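Local coordinates for protein glycerate 2-kinase (Pyrococcus horikoshii, PDB 1X3L) that catalyses the ATP-dependent phosphorylation of D-glycerate to 2-phosphoglycerate, with magnesium as the usual metal cofactor, and also accepts other nucleotides or pyrophosphate as phosphate donor, at residues 181-186 with 248-253; 43-48 with 259-264; 273-278 with 428-433. One frame throughout, in Å; residues are numbered along the deposited sequence.

Interactions 1 and 2 both lie on the border of the six-stranded parallel sheet, where strand 260-266 forms an edge; their centres are about 19 Å apart. They touch through a weak bond of Asn259 ND2 to Ile185 O (3.4 Å) and through Val260 CG2, 4.1 Å from Ile185 CD1. A 1,2-ethanediol, probably from the crystallisation liquor, sits at the Val260 backbone and about 4 Å from the side chain of Leu253. Interaction 3 belongs to the mixed sheet, its centre about 41 Å from that of interaction 1 and about 31 Å from that of interaction 2; strand 260-266 leads directly into its helix 268-281. All three lie away from Lys58, the probable substrate-binding residue.

Interaction 1. Residues 181-186 with 248-253; sequences LAKMIK and EVEETL
Lys183 has CG anti to its own carbonyl carbon (chi1 -71°), and a bend about CG-CD (chi3 66°) carries NZ past Leu253 to the carboxylate of Glu250 and the carbonyl of Glu251. Leu253, with CG anti to its backbone N (chi1 -177°), lays CD1 beside this aliphatic stem, 3.9 Å from Lys183 CG; the two side chains run past each other in opposite directions. At the tip, Lys183 NZ forms a weakly hydrogen-bonded salt bridge to Glu250 OE1 at 3.3 Å, the two side chains meeting at a slant. A second weak bond, 3.5 Å long, runs from Lys183 NZ to Glu251 O. Two waters bridge the same pairs. Water 1 accepts from Lys183 NZ at 2.9 Å and donates to Glu250 OE1, while water 2 lies only 2.6 Å from Lys183 NZ and donates to Glu251 O. The bonds from the ammonium to water are thus shorter than its two weak direct ones.

The contact joins the short helix 180-183, which leads into strand 188-194 of the Rossmann-like parallel sheet, to the irregular connection between helix 235-246 and the edge strand 260-266. Lys180, on the same helix, donates to both Glu250 O and Glu251 O, so two lysines grip one length of backbone. The carboxylate of Glu251 leads away from Lys183: His172 bonds OE2, and the same oxygen, on its anti side, takes the N-H of Thr252 at 3.0 Å. Leu181 and Met184 pack on helix 103-118, and Ala182 rests against Val260.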
# COMPACT_ATOMS: atom_id res chain seq x y z
N LEU A 181 7.44 10.38 16.05
CA LEU A 181 7.33 11.59 15.24
C LEU A 181 6.08 12.35 15.70
O LEU A 181 6.12 13.57 15.89
CB LEU A 181 7.21 11.25 13.75
CG LEU A 181 7.27 12.43 12.77
CD1 LEU A 181 8.67 13.04 12.78
CD2 LEU A 181 6.92 11.95 11.36
N ALA A 182 4.99 11.63 15.90
CA ALA A 182 3.75 12.25 16.35
C ALA A 182 3.92 12.90 17.73
O ALA A 182 3.28 13.91 18.02
CB ALA A 182 2.63 11.22 16.40
N LYS A 183 4.77 12.32 18.58
CA LYS A 183 4.99 12.88 19.91
C LYS A 183 5.69 14.24 19.84
O LYS A 183 5.66 15.00 20.80
CB LYS A 183 5.82 11.93 20.77
CG LYS A 183 5.08 10.67 21.20
CD LYS A 183 5.95 9.78 22.07
CE LYS A 183 6.29 10.43 23.41
NZ LYS A 183 7.09 9.52 24.28
N MET A 184 6.30 14.53 18.70
CA MET A 184 7.02 15.79 18.51
C MET A 184 6.15 16.92 17.98
O MET A 184 6.60 18.06 17.88
CB MET A 184 8.21 15.59 17.56
CG MET A 184 9.23 14.57 18.04
SD MET A 184 10.51 14.26 16.80
CE MET A 184 11.80 15.38 17.37
N ILE A 185 4.91 16.62 17.62
CA ILE A 185 4.00 17.64 17.09
C ILE A 185 3.37 18.45 18.23
O ILE A 185 2.61 17.91 19.03
CB ILE A 185 2.89 16.99 16.25
CG1 ILE A 185 3.50 16.24 15.06
CG2 ILE A 185 1.92 18.05 15.76
CD1 ILE A 185 2.49 15.44 14.25
N LYS A 186 3.68 19.74 18.29
CA LYS A 186 3.16 20.61 19.34
C LYS A 186 1.74 21.09 19.05
O LYS A 186 0.99 21.39 19.98
CB LYS A 186 4.08 21.82 19.53
CG LYS A 186 5.52 21.44 19.81
CD LYS A 186 6.42 22.66 19.95
CE LYS A 186 7.88 22.25 20.08
NZ LYS A 186 8.80 23.41 20.30
N GLU A 248 15.50 5.97 31.46
CA GLU A 248 16.27 7.18 31.16
C GLU A 248 15.88 7.80 29.81
O GLU A 248 16.12 8.98 29.57
CB GLU A 248 17.77 6.85 31.16
CG GLU A 248 18.31 6.53 32.55
CD GLU A 248 19.71 5.95 32.50
OE1 GLU A 248 20.47 6.33 31.58
OE2 GLU A 248 20.05 5.14 33.39
N VAL A 249 15.29 6.99 28.94
CA VAL A 249 14.85 7.48 27.64
C VAL A 249 13.38 7.13 27.46
O VAL A 249 12.91 6.12 27.97
CB VAL A 249 15.69 6.88 26.48
CG1 VAL A 249 17.13 7.35 26.60
CG2 VAL A 249 15.62 5.37 26.51
N GLU A 250 12.65 7.97 26.73
CA GLU A 250 11.23 7.75 26.53
C GLU A 250 10.90 6.50 25.73
O GLU A 250 11.65 6.09 24.84
CB GLU A 250 10.58 8.98 25.90
CG GLU A 250 10.75 10.24 26.74
CD GLU A 250 10.05 11.46 26.14
OE1 GLU A 250 9.74 11.43 24.92
OE2 GLU A 250 9.84 12.44 26.88
N GLU A 251 9.77 5.90 26.07
CA GLU A 251 9.28 4.70 25.41
C GLU A 251 8.61 5.14 24.10
O GLU A 251 8.43 6.33 23.86
CB GLU A 251 8.27 4.03 26.35
CG GLU A 251 7.62 2.78 25.82
CD GLU A 251 8.60 1.67 25.54
OE1 GLU A 251 9.09 1.01 26.49
OE2 GLU A 251 8.89 1.45 24.35
N THR A 252 8.29 4.18 23.23
CA THR A 252 7.61 4.51 21.98
C THR A 252 6.18 4.89 22.40
O THR A 252 5.76 4.57 23.51
CB THR A 252 7.57 3.30 21.01
OG1 THR A 252 7.21 2.12 21.73
CG2 THR A 252 8.93 3.10 20.35
N LEU A 253 5.45 5.58 21.53
CA LEU A 253 4.09 6.01 21.85
C LEU A 253 3.20 4.87 22.34
O LEU A 253 3.05 3.86 21.66
CB LEU A 253 3.45 6.68 20.63
CG LEU A 253 2.04 7.23 20.88
CD1 LEU A 253 2.10 8.28 21.98
CD2 LEU A 253 1.47 7.83 19.61
O HOH W 1 9.43 9.86 22.53
O HOH W 2 5.81 7.38 24.92

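Interaction 2. Residues 43-48 with 259-264; sequences KEFEIK and NVHNFL. With EDO (1,2-ethanediol), chain D.
Phe45 presents its edge to one face of His261, an offset edge-to-face pair with the planes at 63° and the ring centroids 5.1 Å apart. The CE2 corner does the touching: Phe45 CE2 lies 3.3 Å from His261 CD2, with His261 NE2 level with the phenyl plane. Another part of the same rim, at CZ and CE1, meets Phe263 edge against edge, Phe45 CZ being 3.8 Å from Phe263 CZ. The edge of Phe263 also receives an aliphatic neighbour, since Lys43 CB lies 4.0 Å from Phe263 CZ. His261 and Phe263 are two residues apart on one strand and project from the same side; each has CG anti to its carbonyl carbon, which brings both rings to Phe45. Were Phe45 replaced by alanine, a gap would probably open between the strands, and the His261 face and the Phe263 rim would lose their aromatic partner.

Lys43 bends its chain so that NZ comes to 5.0 Å from His261 NE2, too far for contact; a positive charge there would tend to disfavour protonation of the imidazole. On the side of the strand away from Phe45, a 1,2-ethanediol places O1 2.9 Å from Val260 O.

The short strands run at 138° to each other with their axes 11.0 Å apart, so side chains rather than backbone bonds join them. Strand 43-46 edges the small antiparallel sheet, hydrogen-bonded to strand 37-40, whose Val40 also packs on Phe263. Strand 260-266 edges the Rossmann-like parallel sheet beside strand 188-194, and Phe45 reaches over to that neighbour as well, touching Thr188 and Ile190.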
# COMPACT_ATOMS: atom_id res chain seq x y z
N LYS A 43 -13.90 14.88 9.03
CA LYS A 43 -13.40 15.52 10.25
C LYS A 43 -12.98 16.95 9.94
O LYS A 43 -12.11 17.19 9.10
CB LYS A 43 -12.20 14.73 10.80
CG LYS A 43 -11.76 15.13 12.20
CD LYS A 43 -12.75 14.67 13.26
CE LYS A 43 -12.22 14.93 14.67
NZ LYS A 43 -11.98 16.38 14.94
N GLU A 44 -13.60 17.91 10.62
CA GLU A 44 -13.31 19.32 10.38
C GLU A 44 -12.25 19.90 11.32
O GLU A 44 -12.26 19.63 12.52
CB GLU A 44 -14.60 20.14 10.51
CG GLU A 44 -14.50 21.56 9.96
CD GLU A 44 -15.79 22.35 10.11
OE1 GLU A 44 -16.86 21.83 9.72
OE2 GLU A 44 -15.73 23.49 10.62
N PHE A 45 -11.35 20.69 10.76
CA PHE A 45 -10.28 21.33 11.53
C PHE A 45 -10.25 22.81 11.19
O PHE A 45 -10.31 23.19 10.02
CB PHE A 45 -8.91 20.73 11.21
CG PHE A 45 -8.81 19.26 11.45
CD1 PHE A 45 -9.23 18.35 10.48
CD2 PHE A 45 -8.31 18.77 12.65
CE1 PHE A 45 -9.15 16.98 10.70
CE2 PHE A 45 -8.22 17.40 12.88
CZ PHE A 45 -8.64 16.50 11.90
N GLU A 46 -10.14 23.65 12.22
CA GLU A 46 -10.08 25.09 12.01
C GLU A 46 -8.64 25.52 11.84
O GLU A 46 -7.76 25.09 12.59
CB GLU A 46 -10.70 25.82 13.21
CG GLU A 46 -10.78 27.32 13.03
CD GLU A 46 -11.37 28.02 14.24
OE1 GLU A 46 -11.60 29.24 14.17
OE2 GLU A 46 -11.59 27.34 15.27
N ILE A 47 -8.39 26.37 10.85
CA ILE A 47 -7.05 26.87 10.58
C ILE A 47 -6.78 28.11 11.44
O ILE A 47 -7.22 29.21 11.10
CB ILE A 47 -6.89 27.27 9.09
CG1 ILE A 47 -7.26 26.08 8.20
CG2 ILE A 47 -5.46 27.70 8.81
CD1 ILE A 47 -7.25 26.41 6.72
N LYS A 48 -6.08 27.92 12.55
CA LYS A 48 -5.78 29.04 13.43
C LYS A 48 -4.29 29.30 13.55
O LYS A 48 -3.80 29.69 14.61
CB LYS A 48 -6.41 28.80 14.80
CG LYS A 48 -6.08 27.45 15.43
CD LYS A 48 -6.97 27.18 16.63
CE LYS A 48 -8.44 27.11 16.22
NZ LYS A 48 -9.36 26.89 17.37
N ASN A 259 -4.44 15.34 19.70
CA ASN A 259 -4.05 16.34 18.71
C ASN A 259 -3.46 15.78 17.41
O ASN A 259 -3.20 16.54 16.48
CB ASN A 259 -3.06 17.33 19.34
CG ASN A 259 -1.78 16.65 19.79
OD1 ASN A 259 -1.81 15.70 20.57
ND2 ASN A 259 -0.65 17.15 19.30
N VAL A 260 -3.24 14.47 17.34
CA VAL A 260 -2.69 13.85 16.14
C VAL A 260 -3.71 12.85 15.59
O VAL A 260 -4.06 11.88 16.26
CB VAL A 260 -1.35 13.12 16.42
CG1 VAL A 260 -0.82 12.48 15.14
CG2 VAL A 260 -0.33 14.11 16.97
N HIS A 261 -4.16 13.09 14.37
CA HIS A 261 -5.17 12.25 13.74
C HIS A 261 -4.64 11.51 12.52
O HIS A 261 -4.07 12.11 11.61
CB HIS A 261 -6.36 13.12 13.34
CG HIS A 261 -6.82 14.04 14.43
ND1 HIS A 261 -7.76 13.66 15.37
CD2 HIS A 261 -6.45 15.30 14.75
CE1 HIS A 261 -7.94 14.65 16.23
NE2 HIS A 261 -7.16 15.65 15.87
N ASN A 262 -4.86 10.20 12.50
CA ASN A 262 -4.41 9.37 11.40
C ASN A 262 -5.56 9.04 10.45
O ASN A 262 -6.62 8.60 10.88
CB ASN A 262 -3.79 8.08 11.95
CG ASN A 262 -2.46 8.33 12.63
OD1 ASN A 262 -1.47 8.64 11.98
ND2 ASN A 262 -2.44 8.21 13.95
N PHE A 263 -5.32 9.29 9.16
CA PHE A 263 -6.31 9.03 8.12
C PHE A 263 -5.68 8.15 7.04
O PHE A 263 -4.59 8.44 6.55
CB PHE A 263 -6.76 10.34 7.47
CG PHE A 263 -7.39 11.32 8.42
CD1 PHE A 263 -8.75 11.25 8.72
CD2 PHE A 263 -6.62 12.31 9.03
CE1 PHE A 263 -9.34 12.16 9.60
CE2 PHE A 263 -7.19 13.22 9.91
CZ PHE A 263 -8.55 13.15 10.20
N LEU A 264 -6.37 7.07 6.69
CA LEU A 264 -5.90 6.19 5.63
C LEU A 264 -6.67 6.71 4.42
O LEU A 264 -7.90 6.60 4.37
CB LEU A 264 -6.27 4.73 5.95
CG LEU A 264 -5.84 3.64 4.97
CD1 LEU A 264 -4.33 3.69 4.74
CD2 LEU A 264 -6.26 2.27 5.51
C1 EDO D . -1.96 9.37 17.52
O1 EDO D . -3.07 10.00 18.18
C2 EDO D . -2.02 7.85 17.70
O2 EDO D . -3.23 7.33 17.15

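Interaction 3. Residues 273-278 with 428-433; sequences EAIARE and IVIAIV
Ile275 projects from its helix toward Ile428 and Ile430, and its atoms come closer to the strand the farther they are from the backbone. From CB the side chain forks. The short branch, CG2, reaches 4.0 Å from Ile430 CD1. The longer branch starts with CG1 anti to the carbonyl carbon and continues almost straight (chi2 173°), which aims the terminal methyl at the sheet. CG1 itself lies 4.1 Å from Ile430 CD1. At the end of the branch, Ile275 CD1 settles between the two strand isoleucines, 3.7 Å from Ile428 CG2 and 3.8 Å from Ile430 CG1. Tighter still, Ile275 CD1 and Ile430 CD1 meet tip to tip at 3.4 Å, closer than usual for two methyl groups. All three side chains are buried, and the contact is purely apolar.

Ile428 and Ile430 face the helix because alternate residues of a strand share a side; Val429, between them, turns the other way and packs on Ile304 of helix 297-314. The mixed sheet is therefore covered by helices on both faces. Its strand 427-435 runs antiparallel between strands 322-328 and 359-366, and Val325 of the former also touches Ile275. Helix 268-281 follows straight after the edge strand of the parallel sheet yet packs on this one, beside the N-terminal helix 6-20, which meets Ile275 through Ala17 and binds Glu278 through Arg12.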
# COMPACT_ATOMS: atom_id res chain seq x y z
N GLU A 273 -14.05 0.18 -3.22
CA GLU A 273 -15.26 0.95 -3.03
C GLU A 273 -15.49 1.86 -4.24
O GLU A 273 -16.62 2.06 -4.67
CB GLU A 273 -15.17 1.76 -1.73
CG GLU A 273 -15.03 0.87 -0.50
CD GLU A 273 -14.81 1.65 0.79
OE1 GLU A 273 -14.30 2.79 0.73
OE2 GLU A 273 -15.14 1.11 1.87
N ALA A 274 -14.40 2.38 -4.80
CA ALA A 274 -14.49 3.23 -5.98
C ALA A 274 -15.07 2.40 -7.13
O ALA A 274 -15.84 2.91 -7.94
CB ALA A 274 -13.11 3.77 -6.36
N ILE A 275 -14.69 1.13 -7.19
CA ILE A 275 -15.19 0.22 -8.23
C ILE A 275 -16.68 -0.05 -8.04
O ILE A 275 -17.47 0.05 -8.99
CB ILE A 275 -14.46 -1.15 -8.19
CG1 ILE A 275 -13.01 -0.99 -8.66
CG2 ILE A 275 -15.19 -2.15 -9.07
CD1 ILE A 275 -12.18 -2.28 -8.50
N ALA A 276 -17.06 -0.40 -6.81
CA ALA A 276 -18.46 -0.70 -6.49
C ALA A 276 -19.37 0.49 -6.73
O ALA A 276 -20.51 0.34 -7.17
CB ALA A 276 -18.56 -1.17 -5.04
N ARG A 277 -18.87 1.68 -6.42
CA ARG A 277 -19.63 2.92 -6.60
C ARG A 277 -19.90 3.18 -8.08
O ARG A 277 -21.03 3.50 -8.46
CB ARG A 277 -18.84 4.08 -5.98
CG ARG A 277 -19.54 5.43 -6.01
CD ARG A 277 -18.70 6.51 -5.30
NE ARG A 277 -18.56 6.23 -3.87
CZ ARG A 277 -17.44 5.81 -3.28
NH1 ARG A 277 -16.33 5.60 -3.98
NH2 ARG A 277 -17.44 5.57 -1.97
N GLU A 278 -18.88 3.04 -8.92
CA GLU A 278 -19.04 3.26 -10.35
C GLU A 278 -19.94 2.17 -10.94
O GLU A 278 -20.79 2.44 -11.78
CB GLU A 278 -17.67 3.27 -11.04
CG GLU A 278 -17.69 3.53 -12.54
CD GLU A 278 -18.41 4.81 -12.91
OE1 GLU A 278 -18.38 5.78 -12.12
OE2 GLU A 278 -19.01 4.86 -14.01
N ILE A 428 -6.58 -6.35 -7.30
CA ILE A 428 -8.03 -6.43 -7.30
C ILE A 428 -8.53 -7.30 -8.44
O ILE A 428 -7.99 -7.25 -9.56
CB ILE A 428 -8.68 -5.05 -7.45
CG1 ILE A 428 -8.23 -4.13 -6.33
CG2 ILE A 428 -10.21 -5.19 -7.47
CD1 ILE A 428 -8.66 -2.67 -6.50
N VAL A 429 -9.55 -8.10 -8.16
CA VAL A 429 -10.17 -8.94 -9.16
C VAL A 429 -11.60 -8.44 -9.30
O VAL A 429 -12.33 -8.34 -8.32
CB VAL A 429 -10.23 -10.42 -8.73
CG1 VAL A 429 -10.86 -11.24 -9.86
CG2 VAL A 429 -8.84 -10.95 -8.40
N ILE A 430 -12.00 -8.12 -10.52
CA ILE A 430 -13.36 -7.66 -10.74
C ILE A 430 -14.07 -8.72 -11.57
O ILE A 430 -13.59 -9.09 -12.64
CB ILE A 430 -13.39 -6.33 -11.51
CG1 ILE A 430 -12.61 -5.26 -10.75
CG2 ILE A 430 -14.84 -5.88 -11.70
CD1 ILE A 430 -12.54 -3.90 -11.48
N ALA A 431 -15.19 -9.24 -11.06
CA ALA A 431 -15.95 -10.24 -11.80
C ALA A 431 -17.30 -9.64 -12.19
O ALA A 431 -18.06 -9.16 -11.34
CB ALA A 431 -16.16 -11.49 -10.94
N ILE A 432 -17.60 -9.66 -13.48
CA ILE A 432 -18.85 -9.09 -13.96
C ILE A 432 -19.74 -10.13 -14.62
O ILE A 432 -19.28 -10.91 -15.45
CB ILE A 432 -18.58 -7.97 -15.01
CG1 ILE A 432 -17.65 -6.92 -14.42
CG2 ILE A 432 -19.91 -7.35 -15.44
CD1 ILE A 432 -17.14 -5.92 -15.44
N VAL A 433 -21.00 -10.16 -14.23
CA VAL A 433 -21.97 -11.07 -14.84
C VAL A 433 -23.12 -10.18 -15.29
O VAL A 433 -23.78 -9.54 -14.47
CB VAL A 433 -22.49 -12.14 -13.86
CG1 VAL A 433 -23.40 -13.11 -14.60
CG2 VAL A 433 -21.33 -12.89 -13.23